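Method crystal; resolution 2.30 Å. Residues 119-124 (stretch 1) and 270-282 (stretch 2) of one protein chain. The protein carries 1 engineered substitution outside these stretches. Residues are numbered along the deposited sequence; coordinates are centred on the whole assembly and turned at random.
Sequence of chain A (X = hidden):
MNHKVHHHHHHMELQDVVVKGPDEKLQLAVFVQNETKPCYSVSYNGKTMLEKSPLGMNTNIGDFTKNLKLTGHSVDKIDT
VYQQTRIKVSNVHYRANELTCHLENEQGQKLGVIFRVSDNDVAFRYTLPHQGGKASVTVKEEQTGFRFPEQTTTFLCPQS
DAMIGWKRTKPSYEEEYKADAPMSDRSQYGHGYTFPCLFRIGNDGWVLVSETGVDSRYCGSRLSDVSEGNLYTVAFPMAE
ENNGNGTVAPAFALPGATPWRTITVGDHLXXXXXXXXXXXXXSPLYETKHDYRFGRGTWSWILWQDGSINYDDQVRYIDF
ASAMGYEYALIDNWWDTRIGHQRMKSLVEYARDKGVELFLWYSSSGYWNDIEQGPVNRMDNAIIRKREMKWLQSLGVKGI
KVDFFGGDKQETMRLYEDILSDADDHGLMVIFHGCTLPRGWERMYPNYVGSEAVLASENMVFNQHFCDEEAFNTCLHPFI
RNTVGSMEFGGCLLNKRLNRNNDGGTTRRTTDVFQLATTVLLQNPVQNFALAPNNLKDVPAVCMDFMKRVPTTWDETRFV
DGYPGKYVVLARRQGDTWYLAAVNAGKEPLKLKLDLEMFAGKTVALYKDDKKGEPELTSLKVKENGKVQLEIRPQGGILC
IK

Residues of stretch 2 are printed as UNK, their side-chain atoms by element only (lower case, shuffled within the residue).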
# COMPACT_ATOMS: atom_id res chain seq x y z
N ASP A 119 -16.50 7.43 -11.27
CA ASP A 119 -17.35 6.31 -11.68
C ASP A 119 -17.48 5.21 -10.63
O ASP A 119 -18.55 4.63 -10.45
CB ASP A 119 -16.84 5.68 -12.98
CG ASP A 119 -17.22 6.48 -14.21
OD1 ASP A 119 -18.27 7.18 -14.18
OD2 ASP A 119 -16.48 6.39 -15.21
N ASN A 120 -16.38 4.91 -9.94
CA ASN A 120 -16.37 3.82 -8.96
C ASN A 120 -15.72 4.20 -7.64
O ASN A 120 -15.34 3.32 -6.87
CB ASN A 120 -15.65 2.60 -9.53
CG ASN A 120 -16.44 1.92 -10.62
OD1 ASN A 120 -17.41 1.20 -10.35
ND2 ASN A 120 -16.04 2.13 -11.87
N ASP A 121 -15.57 5.50 -7.38
CA ASP A 121 -14.96 5.92 -6.12
C ASP A 121 -15.63 7.14 -5.51
O ASP A 121 -16.05 8.07 -6.20
CB ASP A 121 -13.47 6.22 -6.33
CG ASP A 121 -12.73 5.05 -6.93
OD1 ASP A 121 -12.71 4.93 -8.17
OD2 ASP A 121 -12.16 4.24 -6.16
N VAL A 122 -15.71 7.12 -4.19
CA VAL A 122 -16.14 8.27 -3.41
C VAL A 122 -14.99 8.72 -2.51
O VAL A 122 -14.40 7.91 -1.81
CB VAL A 122 -17.35 7.93 -2.54
CG1 VAL A 122 -17.69 9.11 -1.63
CG2 VAL A 122 -18.55 7.54 -3.41
N ALA A 123 -14.63 9.99 -2.56
CA ALA A 123 -13.65 10.52 -1.61
C ALA A 123 -14.31 11.66 -0.87
O ALA A 123 -14.84 12.56 -1.48
CB ALA A 123 -12.40 10.99 -2.32
N PHE A 124 -14.30 11.64 0.46
CA PHE A 124 -14.96 12.75 1.13
C PHE A 124 -14.19 13.24 2.34
O PHE A 124 -13.46 12.48 2.96
CB PHE A 124 -16.40 12.39 1.53
CG PHE A 124 -16.52 11.45 2.69
CD1 PHE A 124 -16.53 10.08 2.49
CD2 PHE A 124 -16.69 11.94 3.98
CE1 PHE A 124 -16.66 9.22 3.55
CE2 PHE A 124 -16.82 11.07 5.05
CZ PHE A 124 -16.80 9.71 4.83
N UNK A 270 -12.92 -5.42 -10.63
CA UNK A 270 -12.12 -4.56 -11.51
C UNK A 270 -11.86 -3.13 -10.99
O UNK A 270 -10.72 -2.66 -11.01
c UNK A 270 -12.80 -3.43 -15.16
c UNK A 270 -12.02 -3.60 -13.88
c UNK A 270 -11.94 -2.78 -16.23
c UNK A 270 -12.76 -4.49 -12.90
n UNK A 270 -12.28 -1.34 -16.44
N UNK A 271 -12.91 -2.42 -10.54
CA UNK A 271 -12.64 -1.08 -10.00
C UNK A 271 -11.82 -1.10 -8.71
O UNK A 271 -11.10 -0.15 -8.42
c UNK A 271 -14.90 -1.72 -9.55
c UNK A 271 -14.03 -0.51 -9.76
c UNK A 271 -14.36 -2.73 -10.51
N UNK A 272 -11.95 -2.17 -7.93
CA UNK A 272 -11.15 -2.37 -6.73
C UNK A 272 -9.66 -2.42 -7.06
O UNK A 272 -8.84 -1.73 -6.45
c UNK A 272 -11.54 -3.66 -6.01
c UNK A 272 -13.04 -3.65 -5.68
c UNK A 272 -10.72 -3.84 -4.75
c UNK A 272 -13.40 -2.66 -4.60
N UNK A 273 -9.32 -3.24 -8.05
CA UNK A 273 -7.93 -3.42 -8.43
C UNK A 273 -7.36 -2.21 -9.16
O UNK A 273 -6.20 -1.85 -8.95
c UNK A 273 -7.78 -4.69 -9.29
c UNK A 273 -8.08 -5.93 -8.45
c UNK A 273 -6.42 -4.78 -9.94
N UNK A 274 -8.20 -1.55 -9.96
CA UNK A 274 -7.73 -0.48 -10.84
C UNK A 274 -7.93 0.94 -10.29
O UNK A 274 -7.65 1.91 -11.00
o UNK A 274 -8.66 -2.92 -15.01
c UNK A 274 -8.00 -1.77 -13.03
c UNK A 274 -8.43 -0.58 -12.20
o UNK A 274 -9.39 -0.87 -14.75
c UNK A 274 -8.74 -1.86 -14.35
N UNK A 275 -8.41 1.05 -9.06
CA UNK A 275 -8.70 2.35 -8.46
C UNK A 275 -7.46 3.24 -8.33
O UNK A 275 -6.36 2.76 -8.05
c UNK A 275 -9.35 2.21 -7.06
o UNK A 275 -9.74 3.50 -6.58
c UNK A 275 -8.37 1.58 -6.07
N UNK A 276 -7.66 4.54 -8.55
CA UNK A 276 -6.60 5.52 -8.36
C UNK A 276 -6.99 6.59 -7.34
O UNK A 276 -6.31 7.60 -7.20
c UNK A 276 -5.57 5.20 -10.63
o UNK A 276 -7.37 6.76 -10.31
c UNK A 276 -6.21 6.21 -9.69
N UNK A 277 -8.06 6.34 -6.58
CA UNK A 277 -8.53 7.34 -5.64
C UNK A 277 -7.50 7.76 -4.55
O UNK A 277 -7.57 8.90 -4.09
c UNK A 277 -10.60 8.09 -4.36
c UNK A 277 -9.87 6.89 -4.97
c UNK A 277 -9.66 5.80 -3.92
N UNK A 278 -6.53 6.90 -4.17
CA UNK A 278 -5.55 7.49 -3.24
C UNK A 278 -4.79 8.68 -3.82
O UNK A 278 -4.29 9.52 -3.07
c UNK A 278 -4.58 6.33 -2.97
c UNK A 278 -5.34 5.11 -3.26
c UNK A 278 -6.29 5.45 -4.36
N UNK A 279 -4.69 8.74 -5.15
CA UNK A 279 -3.95 9.79 -5.82
C UNK A 279 -4.87 10.83 -6.51
O UNK A 279 -4.42 11.92 -6.87
c UNK A 279 -3.29 5.85 -6.73
c UNK A 279 -2.13 8.11 -6.12
n UNK A 279 -0.56 7.13 -4.84
c UNK A 279 -2.18 3.94 -5.72
c UNK A 279 -1.25 4.74 -5.11
c UNK A 279 -2.35 6.69 -6.12
c UNK A 279 -2.97 9.15 -6.81
c UNK A 279 -1.34 6.12 -5.32
c UNK A 279 -1.05 8.33 -5.32
c UNK A 279 -3.19 4.48 -6.52
N UNK A 280 -6.14 10.50 -6.69
CA UNK A 280 -7.08 11.40 -7.37
C UNK A 280 -7.29 12.73 -6.64
O UNK A 280 -7.49 13.76 -7.27
o UNK A 280 -9.46 8.96 -8.73
c UNK A 280 -8.45 10.74 -7.54
c UNK A 280 -8.47 9.72 -8.66
o UNK A 280 -7.51 9.69 -9.48
N UNK A 281 -7.25 12.70 -5.32
CA UNK A 281 -7.64 13.85 -4.53
C UNK A 281 -6.51 14.48 -3.72
O UNK A 281 -6.77 15.28 -2.81
c UNK A 281 -8.38 12.35 -2.66
c UNK A 281 -10.03 13.07 -4.38
c UNK A 281 -8.80 13.48 -3.58
N UNK A 282 -5.26 14.12 -4.02
CA UNK A 282 -4.11 14.75 -3.38
C UNK A 282 -3.14 15.36 -4.40
O UNK A 282 -3.15 15.01 -5.58
c UNK A 282 -4.28 13.09 -1.49
c UNK A 282 -2.66 12.67 -3.35
c UNK A 282 -3.33 13.73 -2.49
O HOH W 1 -11.97 2.62 -9.36
O HOH W 2 -10.18 5.51 -9.46

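Position 270 carries four carbons in a row ending in a nitrogen, too far from stretch 1 to touch it; this is Lys-270. At 271 three carbons close a ring onto the backbone nitrogen, the mark of Pro-271. Its CB lies 3.5 Å from CB of Asn-120, and its CA-to-CB bond points toward stretch 1. Position 272 has four carbons forked at the first, one arm two carbons long, and its CA-to-CB bond points away: Ile-272. Position 273, one carbon bearing two more, is out of reach; the fork, with no ring back to the backbone nitrogen, makes it Val-273. Three carbons, the third holding two oxygens, identify 274 as Glu-274. Its backbone N bonds to O of Lys-270 at 2.9 Å, one helical turn back, and its OE1 forms a weak, salt-bridged hydrogen bond with NZ of Lys-270 at 3.4 Å.

At 275 one carbon carries an oxygen and a carbon, and the oxygen sits 2.6 Å from OD2 of Asp-121. The branched hydroxyl means Thr-275, whose OG1 donates to that carboxylate. Position 276 has the same composition but points sideways and makes no direct contact: Thr-276. At 277 one carbon bears two carbons, both facing stretch 1; this is Val-277, with CG2 4.0 Å from CB of Ala-123 and CG1 3.7 Å from OD2 of Asp-121. Its backbone N also donates to OG1 of Thr-275 at 3.3 Å, so that hydroxyl accepts from its own stretch while donating across the contact.

Position 278 again closes three carbons onto the backbone nitrogen, giving Pro-278. The fused five- and six-membered rings at 279, with eight carbons and one nitrogen beyond the first carbon, can only be Trp-279; they lie well clear of stretch 1. Two carbons, the second with two oxygens, make 280 Asp-280, whose backbone N bonds to O of Thr-276 at 2.9 Å. A carbon bearing two carbons at 281 is Val-281, its CG1 3.8 Å from CB of Ala-123. The same fork at 282 is out of reach: Val-282.

The contact is small, burying 293 Å² in all, and follows the alternation of the strand: Asp-121 and Ala-123 point toward stretch 2, while Val-122 and Phe-124 point away. Asp-121 supplies the polar centre. Besides its direct bond to Thr-275, its OD1 accepts from water 1 at 2.7 Å and water 2 at 2.9 Å; water 1 also donates to O of Pro-271 at 3.1 Å, and water 2 accepts from N of Thr-276 at 2.8 Å. Ala-123 extends the contact with apolar packing against Val-277 and Val-281.

Stretch 2 (270-282) KPIVETTVPWDVV
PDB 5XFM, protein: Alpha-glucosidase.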